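Local coordinates for TPR repeat-containing protein (Cytophaga hutchinsonii, PDB 3U4T) that is of unknown function but, as a largely helical tetratricopeptide-repeat protein, probably acts as a scaffold that binds other proteins, at residues 24-29 with 37-42; 51-56 with 84-89; 122-127 with 152-157; 144-149 with 179-184. The protein carries 1 engineered substitution. All coordinates share one frame; numbering follows the deposited sequence.

Interaction 1 (24-29 with 37-42)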
# COMPACT_ATOMS: atom_id res chain seq x y z
N GLU A 24 -12.72 -27.98 -2.16
CA GLU A 24 -13.04 -29.39 -2.25
C GLU A 24 -14.55 -29.61 -2.42
O GLU A 24 -14.99 -30.35 -3.30
CB GLU A 24 -12.55 -30.12 -0.99
CG GLU A 24 -11.07 -29.90 -0.69
CD GLU A 24 -10.16 -30.34 -1.82
OE1 GLU A 24 -10.09 -31.56 -2.10
OE2 GLU A 24 -9.50 -29.47 -2.43
N VAL A 25 -15.35 -28.95 -1.58
CA VAL A 25 -16.81 -29.08 -1.64
C VAL A 25 -17.41 -28.43 -2.89
O VAL A 25 -18.35 -28.97 -3.48
CB VAL A 25 -17.48 -28.51 -0.34
CG1 VAL A 25 -16.67 -27.38 0.23
CG2 VAL A 25 -18.91 -28.05 -0.62
N PHE A 26 -16.87 -27.28 -3.29
CA PHE A 26 -17.38 -26.61 -4.48
C PHE A 26 -17.15 -27.52 -5.68
O PHE A 26 -18.00 -27.60 -6.57
CB PHE A 26 -16.67 -25.26 -4.70
CG PHE A 26 -17.16 -24.14 -3.80
CD1 PHE A 26 -18.52 -23.90 -3.65
CD2 PHE A 26 -16.25 -23.31 -3.15
CE1 PHE A 26 -18.97 -22.85 -2.86
CE2 PHE A 26 -16.69 -22.25 -2.36
CZ PHE A 26 -18.05 -22.02 -2.22
N ASN A 27 -16.00 -28.20 -5.71
CA ASN A 27 -15.63 -29.10 -6.81
C ASN A 27 -16.57 -30.30 -6.96
O ASN A 27 -16.79 -30.79 -8.08
CB ASN A 27 -14.19 -29.59 -6.62
CG ASN A 27 -13.17 -28.67 -7.27
OD1 ASN A 27 -12.95 -28.73 -8.49
ND2 ASN A 27 -12.53 -27.82 -6.47
N LYS A 28 -17.11 -30.79 -5.85
CA LYS A 28 -18.02 -31.92 -5.92
C LYS A 28 -19.37 -31.34 -6.31
O LYS A 28 -20.10 -31.90 -7.14
CB LYS A 28 -18.12 -32.63 -4.57
CG LYS A 28 -19.04 -33.84 -4.58
CD LYS A 28 -18.79 -34.75 -3.40
CE LYS A 28 -19.60 -36.03 -3.52
NZ LYS A 28 -18.84 -37.21 -3.00
N LEU A 29 -19.68 -30.19 -5.71
CA LEU A 29 -20.92 -29.47 -5.97
C LEU A 29 -21.10 -29.26 -7.48
O LEU A 29 -22.21 -29.39 -8.00
CB LEU A 29 -20.88 -28.13 -5.25
CG LEU A 29 -22.01 -27.83 -4.26
CD1 LEU A 29 -22.27 -29.03 -3.36
CD2 LEU A 29 -21.62 -26.62 -3.43
N PRO A 37 -24.71 -20.16 -9.77
CA PRO A 37 -23.50 -19.48 -10.22
C PRO A 37 -22.60 -19.07 -9.06
O PRO A 37 -21.38 -18.91 -9.21
CB PRO A 37 -24.05 -18.26 -10.97
CG PRO A 37 -25.34 -17.98 -10.25
CD PRO A 37 -25.91 -19.36 -10.09
N TYR A 38 -23.21 -18.96 -7.88
CA TYR A 38 -22.51 -18.52 -6.67
C TYR A 38 -21.46 -19.42 -6.07
O TYR A 38 -20.90 -19.10 -5.03
CB TYR A 38 -23.54 -18.14 -5.60
CG TYR A 38 -24.48 -17.08 -6.09
CD1 TYR A 38 -24.00 -15.84 -6.49
CD2 TYR A 38 -25.85 -17.32 -6.21
CE1 TYR A 38 -24.86 -14.86 -7.02
CE2 TYR A 38 -26.72 -16.35 -6.73
CZ TYR A 38 -26.22 -15.13 -7.13
OH TYR A 38 -27.07 -14.18 -7.63
N ILE A 39 -21.19 -20.57 -6.70
CA ILE A 39 -20.14 -21.42 -6.18
C ILE A 39 -18.88 -20.98 -6.91
O ILE A 39 -17.77 -21.09 -6.38
CB ILE A 39 -20.40 -22.94 -6.44
CG1 ILE A 39 -20.25 -23.28 -7.93
CG2 ILE A 39 -21.77 -23.31 -5.94
CD1 ILE A 39 -20.32 -24.77 -8.22
N TYR A 40 -19.06 -20.44 -8.10
CA TYR A 40 -17.94 -20.02 -8.94
C TYR A 40 -17.24 -18.74 -8.51
O TYR A 40 -16.01 -18.68 -8.53
CB TYR A 40 -18.41 -19.94 -10.39
CG TYR A 40 -18.87 -21.29 -10.91
CD1 TYR A 40 -17.95 -22.28 -11.24
CD2 TYR A 40 -20.23 -21.60 -11.00
CE1 TYR A 40 -18.37 -23.55 -11.65
CE2 TYR A 40 -20.66 -22.87 -11.41
CZ TYR A 40 -19.72 -23.84 -11.74
OH TYR A 40 -20.13 -25.09 -12.16
N ASN A 41 -17.98 -17.71 -8.11
CA ASN A 41 -17.30 -16.48 -7.71
C ASN A 41 -16.56 -16.68 -6.40
O ASN A 41 -15.57 -16.01 -6.13
CB ASN A 41 -18.27 -15.29 -7.62
CG ASN A 41 -19.31 -15.46 -6.53
OD1 ASN A 41 -19.76 -16.57 -6.25
ND2 ASN A 41 -19.73 -14.36 -5.94
N ARG A 42 -17.03 -17.63 -5.59
CA ARG A 42 -16.40 -17.91 -4.30
C ARG A 42 -15.18 -18.79 -4.50
O ARG A 42 -14.15 -18.59 -3.85
CB ARG A 42 -17.41 -18.59 -3.37
CG ARG A 42 -18.50 -17.66 -2.88
CD ARG A 42 -19.47 -18.36 -1.93
NE ARG A 42 -20.44 -17.43 -1.36
CZ ARG A 42 -21.36 -16.77 -2.06
NH1 ARG A 42 -21.45 -16.93 -3.37
NH2 ARG A 42 -22.19 -15.95 -1.44
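F26 of helix 19-31 and I39 of segment 37-42 meet broadside: the two side chains run past each other in opposite directions, and CD1 of F26 lies 3.5 Å from CB of I39. The phenyl face is turned to the backbone here as well, with O of I39 3.9 Å above the ring plane, over its centre. CG1 of I39 stands between its own backbone N and carbonyl carbon (chi1 70°), while CG2 lies beside the N and comes within 4.2 Å of CD2 of L29. At its far end the ring meets R42 obliquely, CZ of F26 lying 3.7 Å from CB of R42. The extended R42 chain then leads its guanidinium away, and NH1 donates to O of Y38 at 2.8 Å, on a lone pair in the carbonyl plane; NE has a long, weak ion pair with D11. Helix 6-14 closes over the same group, A10 touching F26 and F7 touching I39. No hydrogen bond joins the two segments. The contact is therefore held by apolar packing of F26, L29 and I39, which are buried, with the aliphatic part of R42 alongside and its charge kept clear of the phenyl ring.

Interaction 2 (51-56 with 84-89)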
# COMPACT_ATOMS: atom_id res chain seq x y z
N ALA A 51 -3.18 -18.12 -4.70
CA ALA A 51 -2.34 -17.78 -5.84
C ALA A 51 -2.37 -18.71 -7.06
O ALA A 51 -1.36 -18.87 -7.75
CB ALA A 51 -0.90 -17.58 -5.37
N LYS A 52 -3.51 -19.34 -7.31
CA LYS A 52 -3.68 -20.19 -8.49
C LYS A 52 -4.53 -19.24 -9.32
O LYS A 52 -5.75 -19.22 -9.20
CB LYS A 52 -4.48 -21.45 -8.15
CG LYS A 52 -3.93 -22.28 -6.99
CD LYS A 52 -2.89 -23.32 -7.42
CE LYS A 52 -2.48 -24.19 -6.23
NZ LYS A 52 -1.72 -25.42 -6.60
N TYR A 53 -3.87 -18.44 -10.15
CA TYR A 53 -4.57 -17.44 -10.94
C TYR A 53 -5.24 -17.93 -12.22
O TYR A 53 -6.19 -17.31 -12.68
CB TYR A 53 -3.63 -16.27 -11.23
CG TYR A 53 -3.02 -15.70 -9.96
CD1 TYR A 53 -3.83 -15.25 -8.91
CD2 TYR A 53 -1.64 -15.61 -9.80
CE1 TYR A 53 -3.27 -14.73 -7.73
CE2 TYR A 53 -1.07 -15.10 -8.63
CZ TYR A 53 -1.89 -14.66 -7.60
OH TYR A 53 -1.34 -14.15 -6.44
N ASP A 54 -4.74 -19.02 -12.79
CA ASP A 54 -5.34 -19.56 -14.01
C ASP A 54 -6.68 -20.20 -13.65
O ASP A 54 -7.68 -20.06 -14.37
CB ASP A 54 -4.42 -20.60 -14.66
CG ASP A 54 -3.34 -19.97 -15.52
OD1 ASP A 54 -2.61 -19.09 -15.01
OD2 ASP A 54 -3.22 -20.35 -16.70
N LEU A 55 -6.69 -20.88 -12.51
CA LEU A 55 -7.87 -21.55 -11.99
C LEU A 55 -8.89 -20.51 -11.58
O LEU A 55 -10.08 -20.66 -11.83
CB LEU A 55 -7.49 -22.40 -10.77
CG LEU A 55 -7.45 -23.92 -10.91
CD1 LEU A 55 -7.41 -24.34 -12.37
CD2 LEU A 55 -6.24 -24.43 -10.14
N ALA A 56 -8.40 -19.44 -10.94
CA ALA A 56 -9.27 -18.37 -10.50
C ALA A 56 -9.82 -17.54 -11.67
O ALA A 56 -10.88 -16.91 -11.55
CB ALA A 56 -8.53 -17.48 -9.53
N LEU A 84 -7.31 -10.49 -13.10
CA LEU A 84 -6.74 -10.11 -14.40
C LEU A 84 -5.39 -9.44 -14.20
O LEU A 84 -4.43 -9.71 -14.93
CB LEU A 84 -7.69 -9.17 -15.16
CG LEU A 84 -8.95 -9.84 -15.74
CD1 LEU A 84 -9.95 -8.79 -16.16
CD2 LEU A 84 -8.57 -10.73 -16.93
N MSE A 85 -5.30 -8.57 -13.21
CA MSE A 85 -4.02 -7.91 -12.98
C MSE A 85 -2.94 -8.99 -12.75
O MSE A 85 -1.85 -8.89 -13.29
CB MSE A 85 -4.10 -6.95 -11.79
CG MSE A 85 -2.90 -6.03 -11.67
SE MSE A 85 -2.70 -4.84 -13.17
CE MSE A 85 -3.92 -3.44 -12.54
N LYS A 86 -3.26 -10.02 -11.96
CA LYS A 86 -2.27 -11.07 -11.72
C LYS A 86 -1.88 -11.83 -12.98
O LYS A 86 -0.78 -12.36 -13.08
CB LYS A 86 -2.78 -12.08 -10.68
CG LYS A 86 -2.75 -11.59 -9.23
CD LYS A 86 -1.33 -11.32 -8.79
CE LYS A 86 -1.24 -11.01 -7.30
NZ LYS A 86 -1.94 -9.75 -6.94
N LYS A 87 -2.80 -11.89 -13.94
CA LYS A 87 -2.55 -12.60 -15.20
C LYS A 87 -1.94 -11.70 -16.27
O LYS A 87 -1.77 -12.09 -17.43
CB LYS A 87 -3.86 -13.22 -15.70
CG LYS A 87 -4.32 -14.38 -14.85
CD LYS A 87 -3.85 -15.69 -15.45
CE LYS A 87 -2.36 -15.69 -15.73
NZ LYS A 87 -2.00 -16.79 -16.66
N GLY A 88 -1.62 -10.47 -15.87
CA GLY A 88 -0.99 -9.53 -16.76
C GLY A 88 -1.91 -8.79 -17.70
O GLY A 88 -1.42 -8.13 -18.61
N GLN A 89 -3.21 -8.88 -17.51
CA GLN A 89 -4.13 -8.18 -18.40
C GLN A 89 -4.60 -6.87 -17.80
O GLN A 89 -5.79 -6.63 -17.55
CB GLN A 89 -5.27 -9.11 -18.77
CG GLN A 89 -4.71 -10.43 -19.30
CD GLN A 89 -5.70 -11.24 -20.09
OE1 GLN A 89 -6.73 -11.67 -19.57
NE2 GLN A 89 -5.40 -11.45 -21.36
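Two successive lysines at the C-terminal end of helix 74-86 are used in opposite ways: K86 lays its hydrocarbon chain over the ring of Y53, whereas K87 sends its ammonium to the carboxylate of D54. The contact joins the start of helix 53-64 to the end of the next helix in a tetratricopeptide-type helical array. Both turns involved hold a Schellman motif, with A51 as the positive-phi residue that closes helix 40-49 and G88 the one that closes helix 74-86. The contact with the ring is a CH-pi interaction, CG of K86 standing 3.6 Å from the centroid of the Y53 ring and 17° off its normal. Beyond CG the chain follows the ring outward, and CE of K86 comes within 3.3 Å of OH of Y53. The opposite face of the ring is met by CA of A51, 3.6 Å above the plane, so the phenol is sandwiched between its own turn and the lysine. Y48 of helix 40-49 also touches K86. An alanine in place of Y53 would probably leave the methylenes of K86 without their platform and open a gap between the two turns. The charged pair lies at the surface. K87 bends at chi2 and chi3 to reach it, crossing D54 at about a right angle. NZ of K87 donates to OD1 of D54 at 2.9 Å from above the carboxylate plane, 36° out of it, and stands 3.8 Å from OD2 of the same group.

Interaction 3 (122-127 with 152-157)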
# COMPACT_ATOMS: atom_id res chain seq x y z
N GLY A 122 4.88 4.53 -13.07
CA GLY A 122 5.48 5.84 -13.29
C GLY A 122 4.64 6.95 -13.91
O GLY A 122 5.18 7.95 -14.36
N ASN A 123 3.34 6.79 -13.99
CA ASN A 123 2.56 7.89 -14.55
C ASN A 123 1.95 8.50 -13.32
O ASN A 123 0.85 8.15 -12.90
CB ASN A 123 1.45 7.42 -15.48
CG ASN A 123 0.85 8.58 -16.28
OD1 ASN A 123 0.39 9.58 -15.72
ND2 ASN A 123 0.87 8.45 -17.61
N PHE A 124 2.70 9.40 -12.72
CA PHE A 124 2.24 10.01 -11.50
C PHE A 124 1.04 10.92 -11.69
O PHE A 124 0.15 10.93 -10.85
CB PHE A 124 3.43 10.69 -10.82
CG PHE A 124 4.51 9.72 -10.45
CD1 PHE A 124 4.25 8.71 -9.53
CD2 PHE A 124 5.75 9.75 -11.08
CE1 PHE A 124 5.20 7.74 -9.24
CE2 PHE A 124 6.71 8.79 -10.80
CZ PHE A 124 6.43 7.78 -9.88
N PRO A 125 0.98 11.66 -12.79
CA PRO A 125 -0.19 12.52 -12.96
C PRO A 125 -1.49 11.69 -12.99
O PRO A 125 -2.49 12.02 -12.33
CB PRO A 125 0.08 13.23 -14.28
CG PRO A 125 1.57 13.39 -14.23
CD PRO A 125 2.02 12.01 -13.78
N LEU A 126 -1.46 10.61 -13.75
CA LEU A 126 -2.65 9.77 -13.84
C LEU A 126 -2.92 9.16 -12.45
O LEU A 126 -4.04 9.21 -11.96
CB LEU A 126 -2.44 8.68 -14.89
CG LEU A 126 -3.62 7.82 -15.37
CD1 LEU A 126 -4.79 8.72 -15.72
CD2 LEU A 126 -3.18 7.01 -16.58
N ALA A 127 -1.89 8.61 -11.82
CA ALA A 127 -2.01 8.01 -10.49
C ALA A 127 -2.61 9.00 -9.48
O ALA A 127 -3.52 8.66 -8.72
CB ALA A 127 -0.65 7.53 -10.00
N TYR A 152 2.56 12.36 -4.94
CA TYR A 152 2.98 13.76 -5.05
C TYR A 152 4.51 13.87 -4.98
O TYR A 152 5.14 14.52 -5.81
CB TYR A 152 2.37 14.60 -3.92
CG TYR A 152 0.90 14.92 -4.07
CD1 TYR A 152 0.37 15.31 -5.30
CD2 TYR A 152 0.05 14.90 -2.96
CE1 TYR A 152 -0.96 15.67 -5.43
CE2 TYR A 152 -1.29 15.27 -3.08
CZ TYR A 152 -1.79 15.65 -4.31
OH TYR A 152 -3.12 16.01 -4.43
N TYR A 153 5.10 13.21 -3.99
CA TYR A 153 6.54 13.23 -3.78
C TYR A 153 7.32 12.84 -5.03
O TYR A 153 8.22 13.55 -5.46
CB TYR A 153 6.93 12.28 -2.65
CG TYR A 153 8.42 12.15 -2.42
CD1 TYR A 153 9.10 13.03 -1.57
CD2 TYR A 153 9.15 11.13 -3.03
CE1 TYR A 153 10.46 12.89 -1.32
CE2 TYR A 153 10.52 10.98 -2.79
CZ TYR A 153 11.17 11.86 -1.93
OH TYR A 153 12.53 11.72 -1.68
N TYR A 154 6.97 11.69 -5.59
CA TYR A 154 7.67 11.22 -6.77
C TYR A 154 7.30 12.06 -7.97
O TYR A 154 7.97 11.98 -9.00
CB TYR A 154 7.38 9.74 -6.98
CG TYR A 154 8.12 8.88 -5.98
CD1 TYR A 154 9.51 8.88 -5.94
CD2 TYR A 154 7.43 8.09 -5.07
CE1 TYR A 154 10.19 8.09 -5.01
CE2 TYR A 154 8.11 7.30 -4.15
CZ TYR A 154 9.48 7.30 -4.12
OH TYR A 154 10.14 6.51 -3.19
N ASN A 155 6.26 12.87 -7.85
CA ASN A 155 5.87 13.75 -8.95
C ASN A 155 6.52 15.10 -8.68
O ASN A 155 6.22 16.12 -9.33
CB ASN A 155 4.36 13.91 -9.04
CG ASN A 155 3.92 14.45 -10.39
OD1 ASN A 155 4.41 14.00 -11.44
ND2 ASN A 155 3.01 15.42 -10.39
N LYS A 156 7.42 15.09 -7.70
CA LYS A 156 8.18 16.26 -7.31
C LYS A 156 7.35 17.42 -6.77
O LYS A 156 7.78 18.56 -6.81
CB LYS A 156 9.05 16.72 -8.47
CG LYS A 156 10.07 15.69 -8.95
CD LYS A 156 10.91 16.22 -10.11
CE LYS A 156 11.91 15.19 -10.62
NZ LYS A 156 11.26 13.99 -11.24
N GLU A 157 6.15 17.13 -6.28
CA GLU A 157 5.31 18.17 -5.69
C GLU A 157 5.47 17.95 -4.18
O GLU A 157 4.54 17.52 -3.50
CB GLU A 157 3.84 18.00 -6.09
CG GLU A 157 3.61 18.02 -7.59
CD GLU A 157 2.13 18.03 -7.95
OE1 GLU A 157 1.46 19.05 -7.72
OE2 GLU A 157 1.64 17.00 -8.46
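With CG opposite its own carbonyl carbon (chi1 -62°), F124 swings its ring across to the last turn of helix 142-154, while N155 sets CG opposite its backbone N (chi1 -162°) and brings its amide oxygen alongside F124. The phenyl ring takes CB of Y154 over one face, a CH-pi contact of 3.8 Å from that carbon to the ring centroid; CZ of F124 is the closest ring atom to CB of Y154, at 3.6 Å. Carbonyl C of G122 lies over the opposite face. Next to the ring, OD1 of N155 rests 3.5 Å from CB of F124 and 3.9 Å from CD of P125; the P125 and N155 side chains cross at about a right angle. The amide is steadied from its other end, where ND2 of N155 donates to OE2 of E157 at 2.8 Å. E157 in turn holds K160 in a salt bridge through OE1. N123 caps helix 124-131, its OD1 accepting from N of L126 at 2.9 Å. No hydrogen bond crosses the contact: these polar bonds stay within each segment or, through E157, reach K160, and the join rests on CH-pi and van der Waals packing, amide oxygen against carbon included.

Interaction 4 (144-149 with 179-184)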
# COMPACT_ATOMS: atom_id res chain seq x y z
N VAL A 144 -5.04 6.26 2.23
CA VAL A 144 -5.40 7.11 1.11
C VAL A 144 -4.44 8.29 1.06
O VAL A 144 -3.90 8.63 0.01
CB VAL A 144 -6.82 7.66 1.25
CG1 VAL A 144 -7.07 8.75 0.22
CG2 VAL A 144 -7.82 6.53 1.06
N PHE A 145 -4.22 8.92 2.21
CA PHE A 145 -3.33 10.07 2.26
C PHE A 145 -1.84 9.71 2.19
O PHE A 145 -1.02 10.51 1.73
CB PHE A 145 -3.61 10.90 3.51
CG PHE A 145 -4.93 11.62 3.47
CD1 PHE A 145 -5.93 11.32 4.38
CD2 PHE A 145 -5.14 12.63 2.54
CE1 PHE A 145 -7.13 12.01 4.38
CE2 PHE A 145 -6.34 13.33 2.53
CZ PHE A 145 -7.34 13.02 3.45
N TYR A 146 -1.50 8.50 2.63
CA TYR A 146 -0.12 8.03 2.60
C TYR A 146 0.33 7.74 1.16
O TYR A 146 1.43 8.13 0.74
CB TYR A 146 0.01 6.76 3.45
CG TYR A 146 1.38 6.14 3.42
CD1 TYR A 146 1.55 4.77 3.21
CD2 TYR A 146 2.53 6.91 3.63
CE1 TYR A 146 2.81 4.18 3.20
CE2 TYR A 146 3.80 6.33 3.63
CZ TYR A 146 3.93 4.97 3.41
OH TYR A 146 5.18 4.40 3.41
N GLU A 147 -0.53 7.05 0.42
CA GLU A 147 -0.26 6.71 -0.97
C GLU A 147 -0.37 7.91 -1.88
O GLU A 147 0.29 7.97 -2.92
CB GLU A 147 -1.20 5.59 -1.43
CG GLU A 147 -0.65 4.20 -1.14
CD GLU A 147 -1.72 3.15 -1.09
OE1 GLU A 147 -2.88 3.45 -1.44
OE2 GLU A 147 -1.40 2.00 -0.69
N LEU A 148 -1.20 8.87 -1.50
CA LEU A 148 -1.36 10.05 -2.31
C LEU A 148 -0.12 10.92 -2.13
O LEU A 148 0.41 11.46 -3.10
CB LEU A 148 -2.63 10.81 -1.92
CG LEU A 148 -2.92 12.13 -2.64
CD1 LEU A 148 -2.83 11.98 -4.15
CD2 LEU A 148 -4.30 12.60 -2.23
N GLY A 149 0.35 11.02 -0.89
CA GLY A 149 1.54 11.82 -0.61
C GLY A 149 2.76 11.31 -1.37
O GLY A 149 3.58 12.09 -1.89
N TYR A 179 6.25 10.74 10.05
CA TYR A 179 7.42 11.58 10.28
C TYR A 179 8.47 11.28 9.22
O TYR A 179 9.11 12.19 8.68
CB TYR A 179 7.98 11.35 11.68
CG TYR A 179 7.08 11.85 12.79
CD1 TYR A 179 6.77 13.21 12.91
CD2 TYR A 179 6.53 10.97 13.72
CE1 TYR A 179 5.94 13.68 13.93
CE2 TYR A 179 5.70 11.42 14.74
CZ TYR A 179 5.41 12.77 14.84
OH TYR A 179 4.58 13.19 15.86
N LEU A 180 8.64 9.99 8.90
CA LEU A 180 9.60 9.57 7.88
C LEU A 180 9.36 10.31 6.57
O LEU A 180 10.29 10.91 6.00
CB LEU A 180 9.48 8.07 7.62
CG LEU A 180 10.44 7.53 6.56
CD1 LEU A 180 11.87 7.52 7.09
CD2 LEU A 180 10.03 6.11 6.17
N TRP A 181 8.11 10.29 6.11
CA TRP A 181 7.75 10.94 4.85
C TRP A 181 7.73 12.46 4.90
O TRP A 181 8.05 13.11 3.91
CB TRP A 181 6.44 10.38 4.29
CG TRP A 181 6.69 9.04 3.63
CD1 TRP A 181 6.53 7.81 4.19
CD2 TRP A 181 7.29 8.82 2.35
NE1 TRP A 181 7.00 6.83 3.35
CE2 TRP A 181 7.47 7.43 2.21
CE3 TRP A 181 7.70 9.67 1.31
CZ2 TRP A 181 8.04 6.86 1.06
CZ3 TRP A 181 8.26 9.11 0.18
CH2 TRP A 181 8.44 7.72 0.07
N ARG A 182 7.35 13.02 6.04
CA ARG A 182 7.38 14.47 6.18
C ARG A 182 8.85 14.84 6.07
O ARG A 182 9.23 15.83 5.44
CB ARG A 182 6.88 14.92 7.55
CG ARG A 182 5.39 14.82 7.74
CD ARG A 182 4.95 15.97 8.65
NE ARG A 182 5.17 17.26 8.01
CZ ARG A 182 4.99 18.44 8.62
NH1 ARG A 182 4.59 18.48 9.88
NH2 ARG A 182 5.18 19.57 7.95
N ALA A 183 9.69 14.02 6.70
CA ALA A 183 11.12 14.25 6.67
C ALA A 183 11.59 14.26 5.22
O ALA A 183 12.22 15.22 4.77
CB ALA A 183 11.84 13.16 7.45
N ARG A 184 11.27 13.20 4.49
CA ARG A 184 11.65 13.08 3.09
C ARG A 184 11.08 14.20 2.23
O ARG A 184 11.76 14.73 1.36
CB ARG A 184 11.20 11.73 2.56
CG ARG A 184 11.99 10.58 3.17
CD ARG A 184 11.48 9.25 2.67
NE ARG A 184 12.36 8.14 3.03
CZ ARG A 184 12.06 6.87 2.79
NH1 ARG A 184 10.91 6.59 2.20
NH2 ARG A 184 12.89 5.90 3.12
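OH of Y146 is the acceptor for the indole N-H of W181, at 3.0 Å from NE1, but the N-H...O angle of 127° makes this bond weak. It is the one polar link between helix 142-154 and helix 176-189 in these segments. The rings meet as an offset edge-to-face pair, the edge of Y146 pointing at the face of the five-membered ring of W181, with centroids 5.0 Å apart and planes at 71°. Y146 reaches across because CG is opposite its backbone N (chi1 176°), which throws the phenol outward from its helix to meet the indole. The indole is buried and is engaged from its other face as well: NH1 of R184 lies above that face, offset toward the rim, and CD2 of L180 packs over the guanidinium of R184. NE of R184 is tied into a salt bridge with E222. Y153, edge-to-face, and F165, at a shallow angle, also meet W181. With a serine in place of Y146, NE1 of W181 would probably lose its acceptor here and a gap would open beside the indole face that the phenol edge now meets. Helix 176-189 is the second helix along the chain from helix 142-154, with helix 158-171 between them. Side-chain contact from one helix to the next but one is consistent with the stacked helical hairpins of a tetratricopeptide-repeat solenoid.

Interaction 1 is the buried one, an apolar join near the N-terminal end of the array; interaction 4 is partly buried and aromatic, with one weak polar bond. Interactions 2 and 3 lie at the surface and share a plan, the start of one helix meeting the end of the next through an aromatic ring under a CH-pi contact, but only interaction 2 adds a salt bridge. Helices 40-49 and 53-64, used by interactions 1 and 2, follow each other in the chain. Interactions 3 and 4 share helix 142-154 and touch, Y153 and Y154 packing against W181, whereas interactions 1 and 3 have centres about 42 Å apart.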